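Local coordinates for protein chitinase (PDB 5DHD) that probably binds chitin as a non-catalytic domain of a chain-cleaving chitinase, tethering the hyperthermophilic archaeal enzyme to its insoluble substrate, at residues 9-14 / 86-91; 20-25 / 47-52. All coordinates share one frame; numbering follows the deposited sequence. Where two conformers were deposited one is given.

Interaction 1: residues 9-14 / 86-91. With PE3 (3,6,9,12,15,18,21,24,27,30,33,36,39-tridecaoxahentetracontane-1,41-diol), chain D; PE3 (3,6,9,12,15,18,21,24,27,30,33,36,39-tridecaoxahentetracontane-1,41-diol), chain E; PE3 (3,6,9,12,15,18,21,24,27,30,33,36,39-tridecaoxahentetracontane-1,41-diol), chain F; PE3 (3,6,9,12,15,18,21,24,27,30,33,36,39-tridecaoxahentetracontane-1,41-diol), chain I.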
loop_
_atom_site.group_PDB
_atom_site.type_symbol
_atom_site.label_atom_id
_atom_site.label_comp_id
_atom_site.label_asym_id
_atom_site.label_seq_id
_atom_site.Cartn_x
_atom_site.Cartn_y
_atom_site.Cartn_z
ATOM N N LEU A 9 3.431 -9.206 -0.335
ATOM C CA LEU A 9 3.661 -7.757 -0.411
ATOM C C LEU A 9 5.087 -7.418 -0.862
ATOM O O LEU A 9 6.055 -7.830 -0.223
ATOM C CB LEU A 9 3.440 -7.094 0.951
ATOM C CG LEU A 9 3.714 -5.583 1.079
ATOM C CD1 LEU A 9 2.734 -4.771 0.181
ATOM C CD2 LEU A 9 3.523 -5.172 2.539
ATOM N N SER A 10 5.210 -6.664 -1.953
ATOM C CA SER A 10 6.520 -6.242 -2.470
ATOM C C SER A 10 6.502 -4.726 -2.644
ATOM O O SER A 10 5.549 -4.161 -3.154
ATOM C CB SER A 10 6.821 -6.941 -3.796
ATOM O OG SER A 10 7.003 -8.329 -3.573
ATOM N N VAL A 11 7.579 -4.088 -2.207
ATOM C CA VAL A 11 7.654 -2.633 -2.233
ATOM C C VAL A 11 8.945 -2.049 -2.800
ATOM O O VAL A 11 10.048 -2.464 -2.425
ATOM C CB VAL A 11 7.508 -2.079 -0.792
ATOM C CG1 VAL A 11 7.432 -0.548 -0.790
ATOM C CG2 VAL A 11 6.265 -2.683 -0.112
ATOM N N LYS A 12 8.796 -1.106 -3.728
ATOM C CA LYS A 12 9.942 -0.402 -4.312
ATOM C C LYS A 12 9.818 1.052 -3.865
ATOM O O LYS A 12 8.749 1.652 -3.982
ATOM C CB LYS A 12 9.922 -0.462 -5.836
ATOM C CG LYS A 12 10.780 0.622 -6.472
ATOM C CD LYS A 12 10.436 0.799 -7.941
ATOM C CE LYS A 12 11.164 -0.228 -8.738
ATOM N NZ LYS A 12 10.825 -0.303 -10.196
ATOM N N VAL A 13 10.922 1.601 -3.361
ATOM C CA VAL A 13 10.960 2.970 -2.858
ATOM C C VAL A 13 11.901 3.856 -3.669
ATOM O O VAL A 13 13.046 3.483 -3.920
ATOM C CB VAL A 13 11.443 2.940 -1.373
ATOM C CG1 VAL A 13 11.391 4.319 -0.738
ATOM C CG2 VAL A 13 10.589 1.956 -0.552
ATOM N N THR A 14 11.419 5.027 -4.075
ATOM C CA THR A 14 12.237 5.958 -4.860
ATOM C C THR A 14 12.070 7.349 -4.261
ATOM O O THR A 14 10.970 7.897 -4.237
ATOM C CB THR A 14 11.815 5.926 -6.338
ATOM O OG1 THR A 14 11.964 4.587 -6.823
ATOM C CG2 THR A 14 12.696 6.872 -7.181
ATOM N N GLU A 86 6.489 4.656 7.397
ATOM C CA GLU A 86 7.075 3.901 8.496
ATOM C C GLU A 86 6.729 2.422 8.420
ATOM O O GLU A 86 7.518 1.578 8.845
ATOM C CB GLU A 86 6.584 4.447 9.830
ATOM C CG GLU A 86 6.860 5.930 10.002
ATOM C CD GLU A 86 6.454 6.450 11.361
ATOM O OE1 GLU A 86 5.488 5.915 11.948
ATOM O OE2 GLU A 86 7.101 7.405 11.835
ATOM N N ALA A 87 5.547 2.109 7.894
ATOM C CA ALA A 87 5.116 0.718 7.777
ATOM C C ALA A 87 3.977 0.557 6.779
ATOM O O ALA A 87 3.193 1.480 6.562
ATOM C CB ALA A 87 4.645 0.203 9.152
ATOM N N ILE A 88 3.904 -0.624 6.170
ATOM C CA ILE A 88 2.851 -0.945 5.213
ATOM C C ILE A 88 2.324 -2.322 5.601
ATOM O O ILE A 88 3.101 -3.269 5.757
ATOM C CB ILE A 88 3.370 -0.976 3.751
ATOM C CG1 ILE A 88 3.944 0.405 3.364
ATOM C CG2 ILE A 88 2.230 -1.419 2.803
ATOM C CD1 ILE A 88 4.553 0.462 1.951
ATOM N N TYR A 89 1.010 -2.425 5.768
ATOM C CA TYR A 89 0.377 -3.683 6.155
ATOM C C TYR A 89 -0.599 -4.160 5.088
ATOM O O TYR A 89 -1.402 -3.375 4.587
ATOM C CB TYR A 89 -0.409 -3.498 7.466
ATOM C CG TYR A 89 0.420 -2.966 8.619
ATOM C CD1 TYR A 89 1.141 -3.832 9.447
ATOM C CD2 TYR A 89 0.495 -1.602 8.866
ATOM C CE1 TYR A 89 1.916 -3.336 10.493
ATOM C CE2 TYR A 89 1.261 -1.098 9.905
ATOM C CZ TYR A 89 1.961 -1.974 10.707
ATOM O OH TYR A 89 2.696 -1.460 11.740
ATOM N N LEU A 90 -0.532 -5.445 4.751
ATOM C CA LEU A 90 -1.449 -6.021 3.771
ATOM C C LEU A 90 -2.451 -6.918 4.485
ATOM O O LEU A 90 -2.081 -7.927 5.091
ATOM C CB LEU A 90 -0.709 -6.839 2.716
ATOM C CG LEU A 90 -1.605 -7.693 1.793
ATOM C CD1 LEU A 90 -2.520 -6.818 0.925
ATOM C CD2 LEU A 90 -0.701 -8.576 0.920
ATOM N N TYR A 91 -3.720 -6.534 4.408
ATOM C CA TYR A 91 -4.802 -7.291 5.019
ATOM C C TYR A 91 -5.710 -7.880 3.957
ATOM O O TYR A 91 -6.106 -7.197 3.015
ATOM C CB TYR A 91 -5.650 -6.416 5.943
ATOM C CG TYR A 91 -4.987 -6.111 7.264
ATOM C CD1 TYR A 91 -5.075 -7.011 8.331
ATOM C CD2 TYR A 91 -4.239 -4.943 7.441
ATOM C CE1 TYR A 91 -4.427 -6.750 9.547
ATOM C CE2 TYR A 91 -3.587 -4.673 8.659
ATOM C CZ TYR A 91 -3.691 -5.585 9.697
ATOM O OH TYR A 91 -3.068 -5.333 10.899
HETATM C C42 PE3 D . 10.118 -3.668 -8.893
HETATM C C41 PE3 D . 11.631 -3.684 -8.949
HETATM O O40 PE3 D . 12.057 -2.686 -9.870
HETATM C C39 PE3 D . 13.478 -2.725 -9.901
HETATM C C38 PE3 D . 14.019 -1.669 -10.870
HETATM O O37 PE3 D . 13.634 -0.372 -10.451
HETATM C C36 PE3 D . 14.145 0.601 -11.377
HETATM C C35 PE3 D . 13.725 2.036 -10.945
HETATM O O34 PE3 D . 12.282 2.166 -10.987
HETATM C C33 PE3 D . 11.899 3.491 -10.563
HETATM C C32 PE3 D . 10.360 3.627 -10.585
HETATM O O31 PE3 D . 9.717 2.471 -11.151
HETATM C C30 PE3 D . 8.319 2.697 -11.123
HETATM C C29 PE3 D . 7.566 1.513 -11.723
HETATM O O28 PE3 D . 7.765 0.348 -10.914
HETATM C C27 PE3 D . 7.007 -0.707 -11.512
HETATM C C26 PE3 D . 7.133 -1.987 -10.683
HETATM O O25 PE3 D . 6.797 -1.755 -9.311
HETATM C C24 PE3 D . 6.900 -3.025 -8.676
HETATM C C23 PE3 D . 6.551 -2.922 -7.209
HETATM O O22 PE3 D . 7.451 -3.635 -6.408
HETATM C C18 PE3 E . -4.604 -2.129 12.043
HETATM C C17 PE3 E . -5.485 -3.368 12.121
HETATM O O16 PE3 E . -6.017 -3.563 10.822
HETATM C C15 PE3 E . -6.859 -4.695 10.738
HETATM C C14 PE3 E . -7.361 -4.757 9.309
HETATM O O13 PE3 E . -8.277 -3.683 9.170
HETATM C C12 PE3 E . -8.737 -3.677 7.832
HETATM C C11 PE3 E . -9.739 -2.537 7.679
HETATM O O10 PE3 E . -9.215 -1.296 8.120
HETATM C C9 PE3 E . -10.262 -0.359 7.882
HETATM C C8 PE3 E . -9.906 1.064 8.294
HETATM O O7 PE3 E . -9.116 1.060 9.474
HETATM C C6 PE3 E . -8.821 2.427 9.736
HETATM C C5 PE3 E . -7.983 2.606 11.005
HETATM O O4 PE3 E . -6.987 1.597 11.089
HETATM C C30 PE3 F . 7.547 -5.849 9.703
HETATM C C29 PE3 F . 6.445 -4.791 9.715
HETATM O O28 PE3 F . 6.609 -3.969 10.859
HETATM C C27 PE3 F . 5.566 -2.991 10.843
HETATM C C26 PE3 F . 5.689 -2.085 12.071
HETATM O O25 PE3 F . 6.758 -1.149 11.890
HETATM C C17 PE3 I . 7.455 -14.051 -3.180
HETATM O O16 PE3 I . 7.993 -12.987 -4.005
HETATM C C15 PE3 I . 7.221 -11.842 -3.769
HETATM C C14 PE3 I . 7.752 -10.734 -4.624
HETATM O O13 PE3 I . 6.832 -10.523 -5.716
#

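Interaction 2: residues 20-25 / 47-52. With PE3 (3,6,9,12,15,18,21,24,27,30,33,36,39-tridecaoxahentetracontane-1,41-diol), chain D.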
loop_
_atom_site.group_PDB
_atom_site.type_symbol
_atom_site.label_atom_id
_atom_site.label_comp_id
_atom_site.label_asym_id
_atom_site.label_seq_id
_atom_site.Cartn_x
_atom_site.Cartn_y
_atom_site.Cartn_z
ATOM N N GLU A 20 8.244 7.969 -3.822
ATOM C CA GLU A 20 7.302 7.106 -4.514
ATOM C C GLU A 20 7.399 5.679 -4.005
ATOM O O GLU A 20 8.499 5.136 -3.834
ATOM C CB GLU A 20 7.569 7.100 -6.021
ATOM C CG GLU A 20 6.669 6.147 -6.823
ATOM C CD GLU A 20 6.750 6.378 -8.334
ATOM O OE1 GLU A 20 6.888 7.538 -8.758
ATOM O OE2 GLU A 20 6.646 5.405 -9.106
ATOM N N TYR A 21 6.240 5.082 -3.759
ATOM C CA TYR A 21 6.156 3.706 -3.300
ATOM C C TYR A 21 5.367 2.931 -4.338
ATOM O O TYR A 21 4.176 3.185 -4.561
ATOM C CB TYR A 21 5.458 3.626 -1.933
ATOM C CG TYR A 21 6.262 4.283 -0.838
ATOM C CD1 TYR A 21 6.232 5.660 -0.665
ATOM C CD2 TYR A 21 7.109 3.525 -0.017
ATOM C CE1 TYR A 21 7.031 6.281 0.293
ATOM C CE2 TYR A 21 7.912 4.135 0.944
ATOM C CZ TYR A 21 7.864 5.517 1.089
ATOM O OH TYR A 21 8.642 6.144 2.045
ATOM N N ASP A 22 6.052 2.009 -5.001
ATOM C CA ASP A 22 5.429 1.177 -6.014
ATOM C C ASP A 22 5.219 -0.165 -5.353
ATOM O O ASP A 22 6.168 -0.829 -4.941
ATOM C CB ASP A 22 6.334 1.067 -7.238
ATOM C CG ASP A 22 6.493 2.400 -7.935
ATOM O OD1 ASP A 22 5.474 2.925 -8.403
ATOM O OD2 ASP A 22 7.616 2.914 -8.012
ATOM N N VAL A 23 3.956 -0.548 -5.238
ATOM C CA VAL A 23 3.583 -1.769 -4.546
ATOM C C VAL A 23 3.020 -2.852 -5.446
ATOM O O VAL A 23 2.160 -2.584 -6.284
ATOM C CB VAL A 23 2.512 -1.422 -3.478
ATOM C CG1 VAL A 23 2.077 -2.691 -2.725
ATOM C CG2 VAL A 23 3.040 -0.368 -2.519
ATOM N N THR A 24 3.510 -4.075 -5.275
ATOM C CA THR A 24 2.979 -5.199 -6.031
ATOM C C THR A 24 2.499 -6.228 -5.035
ATOM O O THR A 24 3.215 -6.593 -4.095
ATOM C CB THR A 24 4.058 -5.863 -6.911
ATOM O OG1 THR A 24 4.440 -4.949 -7.940
ATOM C CG2 THR A 24 3.522 -7.134 -7.573
ATOM N N LEU A 25 1.264 -6.665 -5.237
ATOM C CA LEU A 25 0.660 -7.666 -4.383
ATOM C C LEU A 25 0.572 -8.979 -5.145
ATOM O O LEU A 25 0.044 -9.035 -6.251
ATOM C CB LEU A 25 -0.746 -7.246 -3.936
ATOM C CG LEU A 25 -0.883 -5.849 -3.333
ATOM C CD1 LEU A 25 -2.357 -5.605 -2.965
ATOM C CD2 LEU A 25 0.014 -5.694 -2.080
ATOM N N SER A 47 0.029 11.809 -4.285
ATOM C CA SER A 47 -0.383 11.187 -5.537
ATOM C C SER A 47 -0.578 9.683 -5.364
ATOM O O SER A 47 0.082 9.055 -4.540
ATOM C CB SER A 47 0.683 11.413 -6.621
ATOM O OG SER A 47 0.281 10.896 -7.880
ATOM N N PHE A 48 -1.512 9.115 -6.118
ATOM C CA PHE A 48 -1.739 7.675 -6.081
ATOM C C PHE A 48 -2.433 7.229 -7.356
ATOM O O PHE A 48 -3.057 8.037 -8.055
ATOM C CB PHE A 48 -2.540 7.230 -4.836
ATOM C CG PHE A 48 -3.960 7.738 -4.801
ATOM C CD1 PHE A 48 -4.241 9.003 -4.321
ATOM C CD2 PHE A 48 -5.008 6.941 -5.259
ATOM C CE1 PHE A 48 -5.572 9.476 -4.297
ATOM C CE2 PHE A 48 -6.339 7.399 -5.239
ATOM C CZ PHE A 48 -6.609 8.660 -4.759
ATOM N N TRP A 49 -2.304 5.944 -7.665
ATOM C CA TRP A 49 -2.894 5.398 -8.876
ATOM C C TRP A 49 -3.187 3.912 -8.737
ATOM O O TRP A 49 -2.555 3.217 -7.939
ATOM C CB TRP A 49 -1.942 5.631 -10.075
ATOM C CG TRP A 49 -0.510 5.164 -9.831
ATOM C CD1 TRP A 49 0.013 3.919 -10.087
ATOM C CD2 TRP A 49 0.543 5.922 -9.223
ATOM N NE1 TRP A 49 1.328 3.861 -9.670
ATOM C CE2 TRP A 49 1.676 5.073 -9.132
ATOM C CE3 TRP A 49 0.643 7.241 -8.742
ATOM C CZ2 TRP A 49 2.892 5.499 -8.571
ATOM C CZ3 TRP A 49 1.865 7.664 -8.176
ATOM C CH2 TRP A 49 2.963 6.791 -8.098
ATOM N N SER A 50 -4.164 3.450 -9.518
ATOM C CA SER A 50 -4.577 2.052 -9.567
ATOM C C SER A 50 -5.174 1.532 -8.268
ATOM O O SER A 50 -5.183 0.324 -8.011
ATOM C CB SER A 50 -3.403 1.180 -10.010
ATOM O OG SER A 50 -2.857 1.700 -11.221
ATOM N N ALA A 51 -5.692 2.446 -7.462
ATOM C CA ALA A 51 -6.298 2.086 -6.193
ATOM C C ALA A 51 -7.131 3.247 -5.691
ATOM O O ALA A 51 -7.041 4.362 -6.213
ATOM C CB ALA A 51 -5.212 1.793 -5.133
ATOM N N ASN A 52 -7.967 2.965 -4.697
ATOM C CA ASN A 52 -8.779 3.991 -4.064
ATOM C C ASN A 52 -8.021 4.334 -2.785
ATOM O O ASN A 52 -7.367 3.465 -2.201
ATOM C CB ASN A 52 -10.194 3.477 -3.771
ATOM C CG ASN A 52 -11.001 3.208 -5.063
ATOM O OD1 ASN A 52 -11.226 4.112 -5.859
ATOM N ND2 ASN A 52 -11.408 1.977 -5.254
HETATM C C42 PE3 D . 10.118 -3.668 -8.893
HETATM C C41 PE3 D . 11.631 -3.684 -8.949
HETATM O O40 PE3 D . 12.057 -2.686 -9.870
HETATM C C39 PE3 D . 13.478 -2.725 -9.901
HETATM C C38 PE3 D . 14.019 -1.669 -10.870
HETATM O O37 PE3 D . 13.634 -0.372 -10.451
HETATM C C36 PE3 D . 14.145 0.601 -11.377
HETATM C C35 PE3 D . 13.725 2.036 -10.945
HETATM O O34 PE3 D . 12.282 2.166 -10.987
HETATM C C33 PE3 D . 11.899 3.491 -10.563
HETATM C C32 PE3 D . 10.360 3.627 -10.585
HETATM O O31 PE3 D . 9.717 2.471 -11.151
HETATM C C30 PE3 D . 8.319 2.697 -11.123
HETATM C C29 PE3 D . 7.566 1.513 -11.723
HETATM O O28 PE3 D . 7.765 0.348 -10.914
HETATM C C27 PE3 D . 7.007 -0.707 -11.512
HETATM C C26 PE3 D . 7.133 -1.987 -10.683
HETATM O O25 PE3 D . 6.797 -1.755 -9.311
HETATM C C24 PE3 D . 6.900 -3.025 -8.676
HETATM C C23 PE3 D . 6.551 -2.922 -7.209
HETATM O O22 PE3 D . 7.451 -3.635 -6.408
HETATM O O HOH W 1 3.225 1.557 -9.254
#

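Interaction 1: residues 9-14 / 86-91
Strands 9-14 and 86-91, in contact through Leu-9, Val-11, Ile-88 and Leu-90, run roughly antiparallel at 149°, and their axes come no closer than 8.8 Å. They belong to the two facing sheets of a beta sandwich, so no hydrogen bond joins them and the contact is apolar packing between the sheets, at the edge strand 9-15. Leu-9 does most of the work. It lays CD2 across Ile-88 at about a right angle, 4.0 Å from Ile-88 CG2, a reach set by a chi1 of 177° that turns CG opposite the backbone N. The same methyl sits 3.8 Å from Ile-88 O, so it covers backbone as well as side chain. Nearer its backbone, Leu-9 CB meets Leu-90 CD2 more loosely, at 4.4 Å. Val-11 and Ile-88 reach toward each other tip to tip: Ile-88 CD1, at the end of an extended chain, lies 4.1 Å from Val-11 CG1. Trp-100 and Val-35 also pack on Ile-88, and Val-35 reaches Leu-90 too. On the opposite face of strand 9-14, one conformer of Lys-12 is wrapped by polyethylene glycol in crown-ether fashion: its ammonium donates to five ether oxygens, weakly to O40, and O37 lies 2.8 Å from Lys-12 NZ.

Interaction 2: residues 20-25 / 47-52
An acidic pair beside a tryptophan, Glu-20 and Asp-22 with Trp-49, forms a patch on the outer side of the four-stranded sheet in this beta-sandwich carbohydrate-binding module. Strands 19-26 and 45-49 are not neighbours there, strand 72-79 running between them, so the contact is made by side chains alone. Trp-49 has its CG between the backbone N and the carbonyl carbon (chi1 51°), and the six-membered end of its indole extends toward the acids. Asp-22 OD1 comes in at the edge near the ring plane, 3.6 Å from Trp-49 CZ2, where the polarised C-H should suit a negative oxygen. Glu-20 crosses the indole at about a right angle, its carboxylate turned 76° from the ring plane and its CD 3.8 Å from Trp-49 CH2. The two acids crowd each other: Glu-20 OE2 is 2.8 Å from Asp-22 OD1, a spacing likely to raise the proton affinity of one or both. With Glu-20 cut back to an alanine, the CH2 edge of the indole would probably lose the CG and carboxylate packed against it, and Asp-22 its close acidic neighbour, opening a gap there. Beyond the acids, polyethylene glycol lies against Asp-22, its C30 3.2 Å from Asp-22 OD2. Surface tryptophans are the usual sugar platforms of such modules, and Trp-49 could serve in that way with chitin. One water bridges the indole to Asp-22, accepting from Trp-49 NE1 at 3.0 Å and donating to Asp-22 OD1 at 2.8 Å.

From the N terminus the chain lays down strand 9-15, turns, and returns antiparallel beside it as strand 19-26, which begins the loop closed by interaction 2. That loop takes in strand 34-39 of the other sheet before residues 47-52 complete it, and it nests wholly inside the much longer loop that interaction 1 closes when 86-91 arrives. Interaction 1 ties the two sheets together across the sandwich, whereas interaction 2 spans the outside of one of them. Their centres are 10 Å apart, joined by backbone pairing of Lys-12 with Asp-22 and by Leu-9 packing on Val-23 and Leu-25. A single polyethylene glycol molecule touches both.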